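Local coordinates for protein acetylxylan esterase / glucomannan deacetylase (PDB 2W9X) that removes acetyl groups from plant cell wall polysaccharides, acting on acetylated xylan and, with a large preference, on glucomannan, at residues Q238-G243 against S282-A287; I290-D295 against E321-K326. One frame throughout, in Å; residues are numbered along the deposited sequence.

Contact 1. Residues Q238-G243 against S282-A287; sequences QVIVIG and SNNARA
The side-chain amide of Q238 lies flat over one face of the R286 guanidinium, the two planes only 10° apart. NE2 of Q238 sits 3.7 Å from NH2 of R286, offset toward the rim of the group. Q238 reaches this place through a bend at chi2 (100°) that swings CD back toward the turn, although CB points away from it. The polar ends are held by others: Q238 OE1 accepts from the backbone N of Q144, its NE2 donates to the carbonyl of K142, and R286 NE donates to the carbonyl of K236.

Apolar packing is confined to one spot, where CD1 of I240 meets CB of A287 at 3.6 Å. The amide of N284 lies next to it, its ND2 4.3 Å from the same CD1 and bonded to the carbonyl of P237.

Backbone meets backbone in a CA-H...O contact, CA of A287 to O of Q238 at 3.5 Å. A type I turn, N284 to A287, brings A287 there, closed by A287 N to N284 O.

The turn joins helix 262-283 to strand 288-294, whose Q288 pairs with Q238 and I240; strand 144-149 flanks strand 239-243 on its other edge.

Contact 2. Residues I290-D295 against E321-K326; sequences ILMNSD and EQIVFK
The ring of F325 lies against the backbone of strand 288-294, with O of N293 and N of S294 over one face. Its CG stands between the backbone N and the carbonyl carbon (chi1 59°), a position that starts the ring toward the neighbouring strand. CE1 comes within 3.6 Å of S294 CB, and CD2 within 3.3 Å of N293 O. M292 meets the ring's edge: its CG lies in the ring plane, 3.8 Å from CD2, and the two side chains cross at about a right angle. On the sheet face that carries I290, M292 and F325, CG2 of I290 fits against CD1 of I323 at 3.5 Å, while E321 runs beside I290 and points the same way, its OE2 bonded to H352. Helix 339-354 covers I290, M292 and F325 through L345, H352 and L353.

The strands are parallel neighbours, the two strands of a right-handed beta-alpha-beta crossover through helix 300-314 in the SGNH-hydrolase sheet. Four strong backbone bonds join them, from L291 N to E321 O (2.7 Å, 177° at the hydrogen) through to F325 N to N293 O. On the opposite face of the sheet L291, N293 and Q322 meet V305 of the crossover helix.

CG1 of V324 packs against CB of D295, 4.0 Å away. The K326 chain, bent at chi3 and chi4, curls its NZ round to OD2 of D295, a 2.8 Å salt bridge on the anti lone pair. That ammonium also donates to the carbonyl of G314 of the second subunit, and OD2 is also hydrogen-bonded to a glycerol, probably from the crystallisation liquor.

Overall arrangement
From the N-terminal side, the chain enters contact 1 along strand 239-243, leaves through helix 262-283 and returns at 282-287, closing a loop of 38 intervening residues. It runs straight on into strand 288-294, the first arm of contact 2, then through helix 300-314 to strand 320-325, which closes a second loop of 25 residues. The two loops follow in series, neither nested nor crossed, with centres 16 Å apart. Strand 239-243 lies beside strand 288-294, and probable hydrogen bonds from I240 O to I290 N and I242 O to M292 N link the contacts directly. Together they tie the middle of the parallel sheet to one of its edge strands, 320-325.

Contact 1. Residues Q238-G243 against S282-A287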
loop_
_atom_site.group_PDB
_atom_site.type_symbol
_atom_site.label_atom_id
_atom_site.label_comp_id
_atom_site.label_asym_id
_atom_site.label_seq_id
_atom_site.Cartn_x
_atom_site.Cartn_y
_atom_site.Cartn_z
ATOM N N GLN B 238 -0.336 14.769 7.051
ATOM C CA GLN B 238 -0.985 13.477 7.207
ATOM C C GLN B 238 -0.500 12.506 6.143
ATOM O O GLN B 238 -0.517 11.292 6.357
ATOM C CB GLN B 238 -2.511 13.595 7.126
ATOM C CG GLN B 238 -3.150 14.393 8.254
ATOM C CD GLN B 238 -3.494 15.808 7.844
ATOM O OE1 GLN B 238 -2.902 16.371 6.919
ATOM N NE2 GLN B 238 -4.474 16.388 8.519
ATOM N N VAL B 239 -0.093 13.047 4.992
ATOM C CA VAL B 239 0.392 12.246 3.857
ATOM C C VAL B 239 1.759 12.726 3.392
ATOM O O VAL B 239 1.992 13.935 3.217
ATOM C CB VAL B 239 -0.597 12.230 2.652
ATOM C CG1 VAL B 239 -0.086 11.296 1.537
ATOM C CG2 VAL B 239 -1.973 11.804 3.102
ATOM N N ILE B 240 2.669 11.762 3.224
ATOM C CA ILE B 240 4.001 12.030 2.682
ATOM C C ILE B 240 4.285 11.118 1.476
ATOM O O ILE B 240 4.275 9.886 1.605
ATOM C CB ILE B 240 5.112 11.876 3.752
ATOM C CG1 ILE B 240 4.824 12.781 4.960
ATOM C CG2 ILE B 240 6.472 12.171 3.128
ATOM C CD1 ILE B 240 5.825 12.647 6.159
ATOM N N VAL B 241 4.525 11.733 0.322
ATOM C CA VAL B 241 4.750 11.006 -0.922
ATOM C C VAL B 241 6.217 11.162 -1.291
ATOM O O VAL B 241 6.700 12.278 -1.529
ATOM C CB VAL B 241 3.833 11.521 -2.068
ATOM C CG1 VAL B 241 4.067 10.723 -3.379
ATOM C CG2 VAL B 241 2.372 11.445 -1.642
ATOM N N ILE B 242 6.920 10.041 -1.325
ATOM C CA ILE B 242 8.348 10.048 -1.615
ATOM C C ILE B 242 8.568 9.346 -2.951
ATOM O O ILE B 242 8.170 8.204 -3.131
ATOM C CB ILE B 242 9.191 9.366 -0.498
ATOM C CG1 ILE B 242 8.780 9.902 0.883
ATOM C CG2 ILE B 242 10.713 9.574 -0.790
ATOM C CD1 ILE B 242 9.400 9.153 2.102
ATOM N N GLY B 243 9.199 10.037 -3.885
ATOM C CA GLY B 243 9.532 9.440 -5.189
ATOM C C GLY B 243 11.032 9.584 -5.384
ATOM O O GLY B 243 11.482 10.620 -5.859
ATOM N N SER B 282 9.079 9.088 13.256
ATOM C CA SER B 282 9.378 9.355 14.671
ATOM C C SER B 282 9.089 10.799 15.072
ATOM O O SER B 282 8.830 11.074 16.242
ATOM C CB SER B 282 10.816 8.972 15.032
ATOM O OG SER B 282 11.747 9.863 14.450
ATOM N N ASN B 283 9.131 11.714 14.105
ATOM C CA ASN B 283 8.809 13.136 14.356
ATOM C C ASN B 283 7.365 13.520 14.014
ATOM O O ASN B 283 6.890 14.603 14.378
ATOM C CB ASN B 283 9.769 14.049 13.584
ATOM C CG ASN B 283 11.232 13.773 13.908
ATOM O OD1 ASN B 283 11.623 13.724 15.064
ATOM N ND2 ASN B 283 12.044 13.595 12.870
ATOM N N ASN B 284 6.676 12.627 13.309
ATOM C CA ASN B 284 5.320 12.864 12.869
ATOM C C ASN B 284 4.581 11.526 12.859
ATOM O O ASN B 284 4.484 10.866 11.827
ATOM C CB ASN B 284 5.353 13.517 11.474
ATOM C CG ASN B 284 3.975 13.853 10.926
ATOM O OD1 ASN B 284 2.959 13.692 11.593
ATOM N ND2 ASN B 284 3.944 14.327 9.677
ATOM N N ALA B 285 4.073 11.136 14.024
ATOM C CA ALA B 285 3.412 9.835 14.212
ATOM C C ALA B 285 2.186 9.603 13.321
ATOM O O ALA B 285 1.890 8.464 12.965
ATOM C CB ALA B 285 3.048 9.634 15.684
ATOM N N ARG B 286 1.500 10.683 12.955
ATOM C CA ARG B 286 0.292 10.620 12.116
ATOM C C ARG B 286 0.516 10.336 10.607
ATOM O O ARG B 286 -0.370 9.784 9.938
ATOM C CB ARG B 286 -0.594 11.875 12.344
ATOM C CG ARG B 286 -0.259 13.179 11.558
ATOM C CD ARG B 286 -1.034 14.369 12.186
ATOM N NE ARG B 286 -0.998 15.610 11.398
ATOM C CZ ARG B 286 -1.905 16.592 11.476
ATOM N NH1 ARG B 286 -2.952 16.487 12.289
ATOM N NH2 ARG B 286 -1.778 17.682 10.722
ATOM N N ALA B 287 1.698 10.691 10.097
ATOM C CA ALA B 287 2.015 10.602 8.668
ATOM C C ALA B 287 1.841 9.204 8.093
ATOM O O ALA B 287 2.300 8.217 8.661
ATOM C CB ALA B 287 3.426 11.092 8.411
#

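Contact 2. Residues I290-D295 against E321-K326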
loop_
_atom_site.group_PDB
_atom_site.type_symbol
_atom_site.label_atom_id
_atom_site.label_comp_id
_atom_site.label_asym_id
_atom_site.label_seq_id
_atom_site.Cartn_x
_atom_site.Cartn_y
_atom_site.Cartn_z
ATOM N N ILE B 290 3.565 7.132 1.083
ATOM C CA ILE B 290 3.380 6.520 -0.234
ATOM C C ILE B 290 4.702 6.580 -0.981
ATOM O O ILE B 290 5.214 7.654 -1.257
ATOM C CB ILE B 290 2.261 7.197 -1.044
ATOM C CG1 ILE B 290 0.912 7.069 -0.312
ATOM C CG2 ILE B 290 2.159 6.579 -2.461
ATOM C CD1 ILE B 290 -0.229 7.827 -0.965
ATOM N N LEU B 291 5.241 5.414 -1.316
ATOM C CA LEU B 291 6.515 5.349 -2.016
ATOM C C LEU B 291 6.228 5.112 -3.486
ATOM O O LEU B 291 5.687 4.071 -3.856
ATOM C CB LEU B 291 7.407 4.251 -1.413
ATOM C CG LEU B 291 7.537 4.275 0.120
ATOM C CD1 LEU B 291 8.725 3.400 0.565
ATOM C CD2 LEU B 291 7.688 5.712 0.707
ATOM N N MET B 292 6.546 6.110 -4.299
ATOM C CA MET B 292 6.059 6.200 -5.675
ATOM C C MET B 292 7.215 6.144 -6.677
ATOM O O MET B 292 8.141 6.942 -6.583
ATOM C CB MET B 292 5.277 7.514 -5.808
ATOM C CG MET B 292 4.726 7.815 -7.185
ATOM S SD MET B 292 3.598 9.201 -7.006
ATOM C CE MET B 292 3.159 9.431 -8.723
ATOM N N ASN B 293 7.186 5.182 -7.607
ATOM C CA ASN B 293 8.255 5.026 -8.594
ATOM C C ASN B 293 7.747 4.554 -9.958
ATOM O O ASN B 293 6.597 4.145 -10.106
ATOM C CB ASN B 293 9.405 4.099 -8.116
ATOM C CG ASN B 293 10.097 4.607 -6.857
ATOM O OD1 ASN B 293 11.172 5.250 -6.917
ATOM N ND2 ASN B 293 9.503 4.304 -5.704
ATOM N N SER B 294 8.627 4.635 -10.949
ATOM C CA SER B 294 8.317 4.258 -12.333
ATOM C C SER B 294 8.450 2.754 -12.511
ATOM O O SER B 294 9.010 2.042 -11.631
ATOM C CB SER B 294 9.314 4.921 -13.281
ATOM O OG SER B 294 10.570 4.262 -13.138
ATOM N N ASP B 295 7.962 2.290 -13.666
ATOM C CA ASP B 295 8.137 0.921 -14.112
ATOM C C ASP B 295 9.383 0.819 -15.011
ATOM O O ASP B 295 9.479 -0.069 -15.843
ATOM C CB ASP B 295 6.883 0.451 -14.873
ATOM C CG ASP B 295 6.589 1.289 -16.160
ATOM O OD1 ASP B 295 7.239 2.316 -16.417
ATOM O OD2 ASP B 295 5.663 0.914 -16.898
ATOM N N GLU B 321 2.762 2.378 1.730
ATOM C CA GLU B 321 2.383 1.649 0.532
ATOM C C GLU B 321 3.207 2.078 -0.692
ATOM O O GLU B 321 3.846 3.138 -0.692
ATOM C CB GLU B 321 0.865 1.739 0.284
ATOM C CG GLU B 321 0.303 3.145 0.238
ATOM C CD GLU B 321 -1.219 3.232 0.521
ATOM O OE1 GLU B 321 -1.970 2.225 0.400
ATOM O OE2 GLU B 321 -1.663 4.355 0.844
ATOM N N GLN B 322 3.206 1.243 -1.724
ATOM C CA GLN B 322 3.939 1.529 -2.943
ATOM C C GLN B 322 2.981 1.890 -4.070
ATOM O O GLN B 322 1.890 1.305 -4.177
ATOM C CB GLN B 322 4.777 0.304 -3.332
ATOM C CG GLN B 322 5.546 0.406 -4.666
ATOM C CD GLN B 322 6.463 -0.775 -4.889
ATOM O OE1 GLN B 322 6.181 -1.881 -4.422
ATOM N NE2 GLN B 322 7.573 -0.554 -5.614
ATOM N N ILE B 323 3.385 2.865 -4.887
ATOM C CA ILE B 323 2.741 3.154 -6.180
ATOM C C ILE B 323 3.806 3.032 -7.263
ATOM O O ILE B 323 4.924 3.589 -7.134
ATOM C CB ILE B 323 2.046 4.548 -6.219
ATOM C CG1 ILE B 323 0.802 4.555 -5.306
ATOM C CG2 ILE B 323 1.682 4.950 -7.673
ATOM C CD1 ILE B 323 0.078 5.919 -5.246
ATOM N N VAL B 324 3.495 2.235 -8.285
ATOM C CA VAL B 324 4.340 2.135 -9.482
ATOM C C VAL B 324 3.581 2.752 -10.648
ATOM O O VAL B 324 2.483 2.278 -11.011
ATOM C CB VAL B 324 4.713 0.683 -9.816
ATOM C CG1 VAL B 324 5.574 0.642 -11.063
ATOM C CG2 VAL B 324 5.410 0.027 -8.620
ATOM N N PHE B 325 4.138 3.819 -11.223
ATOM C CA PHE B 325 3.426 4.494 -12.309
ATOM C C PHE B 325 3.922 4.029 -13.668
ATOM O O PHE B 325 5.085 3.616 -13.817
ATOM C CB PHE B 325 3.423 6.031 -12.165
ATOM C CG PHE B 325 4.793 6.662 -12.115
ATOM C CD1 PHE B 325 5.521 6.902 -13.286
ATOM C CD2 PHE B 325 5.334 7.074 -10.895
ATOM C CE1 PHE B 325 6.784 7.505 -13.223
ATOM C CE2 PHE B 325 6.589 7.683 -10.842
ATOM C CZ PHE B 325 7.296 7.898 -11.998
ATOM N N LYS B 326 3.012 4.075 -14.642
ATOM C CA LYS B 326 3.204 3.491 -15.970
ATOM C C LYS B 326 2.560 4.382 -17.033
ATOM O O LYS B 326 1.651 5.170 -16.733
ATOM C CB LYS B 326 2.522 2.110 -16.053
ATOM C CG LYS B 326 2.904 1.093 -14.952
ATOM C CD LYS B 326 2.043 -0.163 -15.072
ATOM C CE LYS B 326 2.258 -0.919 -16.408
ATOM N NZ LYS B 326 3.714 -1.088 -16.670
#